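Local coordinates for pyruvate carboxylase n-terminal domain (Aquifex aeolicus, PDB 1ULZ), which forms the biotin carboxylase subunit of pyruvate carboxylase, a biotin-dependent enzyme whose central domain has the ATP-grasp fold, at residues K178-E181 / Q182-E186; I245-P248 / E249-E252. The protein carries 1 engineered substitution. All coordinates share one frame; numbering follows the deposited sequence.

Interaction 1 (K178-E181 / Q182-E186); sequences KNYE and QASRE
Lys178 meets Gln182 through its backbone: Lys178 O takes the N-H of Gln182 at 3.1 Å. One residue on, Asn179 O accepts from Ala183 N, while the Asn179 amide makes a weak hydrogen bond to Ile169 O. Tyr180 O receives Ser184 N, and the serine hydroxyl also turns back toward it. With chi1 at 54°, OG sits between the backbone N and the carbonyl carbon, 3.0 Å from Tyr180 O and 3.2 Å from Glu181 O; its single proton could go to either. This is the regular i to i+4 pattern of an alpha helix, here helix 173-189, whose inner side rests on strands 154-158, 168-170 and 196-200 through Asn179, Tyr180 and Ala183. Glu181 O holds Arg185 N at 2.9 Å and also lies 3.9 Å above the plane of the Arg185 guanidinium, over its centre. Gln182 OE1 comes to the edge of that guanidinium, in plane, while Gln182 NE2 donates to Glu186 OE1 at 2.6 Å, nearly in the amide plane and on the anti side of the carboxylate; Glu186 in turn forms a salt bridge with Arg168. The carboxylate of Glu181 stays beyond salt-bridge range, with OE1 4.4 Å from Arg185 NH2.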
loop_
_atom_site.group_PDB
_atom_site.type_symbol
_atom_site.label_atom_id
_atom_site.label_comp_id
_atom_site.label_asym_id
_atom_site.label_seq_id
_atom_site.Cartn_x
_atom_site.Cartn_y
_atom_site.Cartn_z
ATOM N N LYS A 178 2.410 -50.400 -26.080
ATOM C CA LYS A 178 1.421 -50.178 -27.130
ATOM C C LYS A 178 1.623 -48.858 -27.876
ATOM O O LYS A 178 1.476 -48.804 -29.098
ATOM C CB LYS A 178 0.014 -50.251 -26.533
ATOM C CG LYS A 178 -0.360 -51.669 -26.113
ATOM C CD LYS A 178 -1.622 -51.729 -25.261
ATOM C CE LYS A 178 -2.015 -53.193 -25.008
ATOM N NZ LYS A 178 -3.277 -53.338 -24.241
ATOM N N ASN A 179 1.965 -47.796 -27.148
ATOM C CA ASN A 179 2.195 -46.504 -27.780
ATOM C C ASN A 179 3.470 -46.520 -28.612
ATOM O O ASN A 179 3.545 -45.879 -29.660
ATOM C CB ASN A 179 2.288 -45.390 -26.734
ATOM C CG ASN A 179 0.936 -45.001 -26.180
ATOM O OD1 ASN A 179 -0.038 -44.909 -26.919
ATOM N ND2 ASN A 179 0.871 -44.759 -24.874
ATOM N N TYR A 180 4.476 -47.246 -28.137
ATOM C CA TYR A 180 5.741 -47.326 -28.852
ATOM C C TYR A 180 5.557 -48.053 -30.181
ATOM O O TYR A 180 6.088 -47.633 -31.204
ATOM C CB TYR A 180 6.792 -48.068 -28.018
ATOM C CG TYR A 180 8.180 -47.990 -28.614
ATOM C CD1 TYR A 180 9.067 -46.990 -28.233
ATOM C CD2 TYR A 180 8.586 -48.886 -29.598
ATOM C CE1 TYR A 180 10.320 -46.882 -28.814
ATOM C CE2 TYR A 180 9.836 -48.786 -30.187
ATOM C CZ TYR A 180 10.700 -47.782 -29.793
ATOM O OH TYR A 180 11.948 -47.672 -30.378
ATOM N N GLU A 181 4.799 -49.144 -30.161
ATOM C CA GLU A 181 4.565 -49.922 -31.369
ATOM C C GLU A 181 3.716 -49.159 -32.379
ATOM O O GLU A 181 4.009 -49.168 -33.578
ATOM C CB GLU A 181 3.909 -51.254 -31.009
ATOM C CG GLU A 181 4.668 -51.980 -29.910
ATOM C CD GLU A 181 4.273 -53.432 -29.758
ATOM O OE1 GLU A 181 3.063 -53.744 -29.815
ATOM O OE2 GLU A 181 5.180 -54.267 -29.563
ATOM N N GLN A 182 2.674 -48.487 -31.894
ATOM C CA GLN A 182 1.795 -47.714 -32.766
ATOM C C GLN A 182 2.562 -46.576 -33.416
ATOM O O GLN A 182 2.370 -46.271 -34.598
ATOM C CB GLN A 182 0.623 -47.143 -31.970
ATOM C CG GLN A 182 -0.299 -46.216 -32.767
ATOM C CD GLN A 182 -0.897 -46.872 -34.010
ATOM O OE1 GLN A 182 -1.297 -48.039 -33.982
ATOM N NE2 GLN A 182 -0.975 -46.112 -35.102
ATOM N N ALA A 183 3.438 -45.951 -32.638
ATOM C CA ALA A 183 4.227 -44.837 -33.131
ATOM C C ALA A 183 5.252 -45.262 -34.178
ATOM O O ALA A 183 5.418 -44.588 -35.198
ATOM C CB ALA A 183 4.928 -44.138 -31.967
ATOM N N SER A 184 5.953 -46.365 -33.924
ATOM C CA SER A 184 6.967 -46.832 -34.867
ATOM C C SER A 184 6.297 -47.414 -36.099
ATOM O O SER A 184 6.879 -47.443 -37.187
ATOM C CB SER A 184 7.888 -47.870 -34.206
ATOM O OG SER A 184 7.156 -48.941 -33.637
ATOM N N ARG A 185 5.061 -47.858 -35.923
ATOM C CA ARG A 185 4.282 -48.429 -37.006
ATOM C C ARG A 185 3.948 -47.300 -37.974
ATOM O O ARG A 185 4.107 -47.431 -39.191
ATOM C CB ARG A 185 3.015 -49.044 -36.424
ATOM C CG ARG A 185 2.110 -49.712 -37.411
ATOM C CD ARG A 185 1.065 -50.514 -36.652
ATOM N NE ARG A 185 1.668 -51.608 -35.893
ATOM C CZ ARG A 185 1.357 -51.907 -34.634
ATOM N NH1 ARG A 185 0.447 -51.189 -33.979
ATOM N NH2 ARG A 185 1.953 -52.929 -34.026
ATOM N N GLU A 186 3.509 -46.174 -37.422
ATOM C CA GLU A 186 3.164 -45.016 -38.236
ATOM C C GLU A 186 4.381 -44.459 -38.959
ATOM O O GLU A 186 4.268 -43.953 -40.075
ATOM C CB GLU A 186 2.529 -43.931 -37.360
ATOM C CG GLU A 186 1.194 -44.354 -36.777
ATOM C CD GLU A 186 0.613 -43.326 -35.844
ATOM O OE1 GLU A 186 -0.489 -43.571 -35.300
ATOM O OE2 GLU A 186 1.264 -42.273 -35.652
#

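Interaction 2 (I245-P248 / E249-E252); sequences ILTP and EKRE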
loop_
_atom_site.group_PDB
_atom_site.type_symbol
_atom_site.label_atom_id
_atom_site.label_comp_id
_atom_site.label_asym_id
_atom_site.label_seq_id
_atom_site.Cartn_x
_atom_site.Cartn_y
_atom_site.Cartn_z
ATOM N N ILE A 245 3.041 -24.457 -1.481
ATOM C CA ILE A 245 3.573 -25.818 -1.527
ATOM C C ILE A 245 4.997 -25.994 -1.004
ATOM O O ILE A 245 5.373 -27.091 -0.596
ATOM C CB ILE A 245 3.528 -26.388 -2.947
ATOM C CG1 ILE A 245 4.235 -25.442 -3.912
ATOM C CG2 ILE A 245 2.100 -26.598 -3.374
ATOM C CD1 ILE A 245 4.221 -25.949 -5.329
ATOM N N LEU A 246 5.800 -24.936 -1.024
ATOM C CA LEU A 246 7.172 -25.058 -0.533
ATOM C C LEU A 246 7.281 -24.694 0.932
ATOM O O LEU A 246 6.678 -23.717 1.391
ATOM C CB LEU A 246 8.132 -24.170 -1.333
ATOM C CG LEU A 246 8.276 -24.487 -2.821
ATOM C CD1 LEU A 246 9.238 -23.504 -3.459
ATOM C CD2 LEU A 246 8.758 -25.919 -3.002
ATOM N N THR A 247 8.040 -25.498 1.669
ATOM C CA THR A 247 8.273 -25.247 3.084
ATOM C C THR A 247 9.503 -24.342 3.116
ATOM O O THR A 247 10.189 -24.193 2.105
ATOM C CB THR A 247 8.598 -26.546 3.835
ATOM O OG1 THR A 247 9.758 -27.151 3.249
ATOM C CG2 THR A 247 7.427 -27.515 3.754
ATOM N N PRO A 248 9.798 -23.724 4.271
ATOM C CA PRO A 248 10.972 -22.847 4.339
ATOM C C PRO A 248 12.278 -23.541 3.935
ATOM O O PRO A 248 13.134 -22.932 3.288
ATOM C CB PRO A 248 10.978 -22.391 5.796
ATOM C CG PRO A 248 9.506 -22.357 6.134
ATOM C CD PRO A 248 9.005 -23.649 5.509
ATOM N N GLU A 249 12.432 -24.812 4.307
ATOM C CA GLU A 249 13.648 -25.541 3.957
ATOM C C GLU A 249 13.745 -25.809 2.461
ATOM O O GLU A 249 14.828 -25.713 1.877
ATOM C CB GLU A 249 13.748 -26.862 4.736
ATOM C CG GLU A 249 12.445 -27.361 5.364
ATOM C CD GLU A 249 11.952 -26.463 6.489
ATOM O OE1 GLU A 249 12.775 -26.099 7.366
ATOM O OE2 GLU A 249 10.746 -26.128 6.504
ATOM N N LYS A 250 12.623 -26.149 1.833
ATOM C CA LYS A 250 12.638 -26.402 0.400
ATOM C C LYS A 250 12.738 -25.089 -0.362
ATOM O O LYS A 250 13.313 -25.031 -1.450
ATOM C CB LYS A 250 11.390 -27.171 -0.023
ATOM C CG LYS A 250 11.441 -28.653 0.347
ATOM C CD LYS A 250 10.241 -29.378 -0.242
ATOM C CE LYS A 250 10.070 -29.018 -1.724
ATOM N NZ LYS A 250 8.723 -29.393 -2.256
ATOM N N ARG A 251 12.178 -24.031 0.220
ATOM C CA ARG A 251 12.235 -22.713 -0.397
ATOM C C ARG A 251 13.700 -22.327 -0.553
ATOM O O ARG A 251 14.119 -21.863 -1.611
ATOM C CB ARG A 251 11.516 -21.673 0.474
ATOM C CG ARG A 251 11.703 -20.235 -0.006
ATOM C CD ARG A 251 10.646 -19.299 0.579
ATOM N NE ARG A 251 9.311 -19.718 0.167
ATOM C CZ ARG A 251 8.407 -20.252 0.982
ATOM N NH1 ARG A 251 8.689 -20.427 2.268
ATOM N NH2 ARG A 251 7.231 -20.636 0.501
ATOM N N GLU A 252 14.478 -22.530 0.510
ATOM C CA GLU A 252 15.898 -22.197 0.470
ATOM C C GLU A 252 16.696 -23.191 -0.373
ATOM O O GLU A 252 17.628 -22.800 -1.076
ATOM C CB GLU A 252 16.471 -22.118 1.888
ATOM C CG GLU A 252 15.972 -20.903 2.655
ATOM C CD GLU A 252 16.148 -19.604 1.870
ATOM O OE1 GLU A 252 15.286 -18.706 1.998
ATOM O OE2 GLU A 252 17.152 -19.475 1.131
HETATM O O HOH W 1 6.292 -21.709 3.659
#
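The guanidinium of Arg251 folds back over the start of its own helix, with Thr247 O over one face and Leu246 O and the CA of Pro248 approaching obliquely. Water 1 lies at its edge, in plane, where it accepts from Arg251 NH1 at 3.1 Å and donates to Leu246 O. A bend in the arginine chain at chi3 (-61°) turns the group back this way; Glu225 forms a salt bridge with NH2, and Phe329 adds a cation-pi contact. The carboxylate of Glu249 lies alongside the Pro248 ring, OE2 packed 3.2 Å from Pro248 CD. The Leu246 and Lys250 side chains run nearly perpendicular, Leu246 CD2 resting 3.6 Å from Lys250 CE, and the lysine NZ goes on to bond Gly281 O. Glu252 N reaches Pro248 O at 3.1 Å, while Glu252 OE2 is hydrogen-bonded to His222 NE2. Thr247 O accepts from Arg251 N at 2.7 Å. Thr247 OG1, held beside both backbone N and carbonyl carbon by chi1 of 59°, takes Lys250 N in a weak bond of 3.3 Å (N-H...O angle 161°). Threonine at the N-cap, followed by proline in the first turn, is a classic helix start, and here it begins helix 248-264.

In the fold
Both contacts are local and belong to the ATP-grasp part of the chain, interaction 1 closing before interaction 2 opens. Their centres are 41 Å apart, and their nearest atoms about 27 Å, so they do not touch. Interaction 1 lies on the outlying helix 173-189, about 37 Å from the centre of the chain, in a small lobe set off from the main body; this lobe probably corresponds to the mobile lid of ATP-grasp enzymes. Interaction 2 sits closer in, where the chain leaves strand 235-241 and starts helix 248-264 beside strands 206-214 and 220-232 of the large antiparallel sheet. One thus belongs to the projecting lobe and the other to the main body.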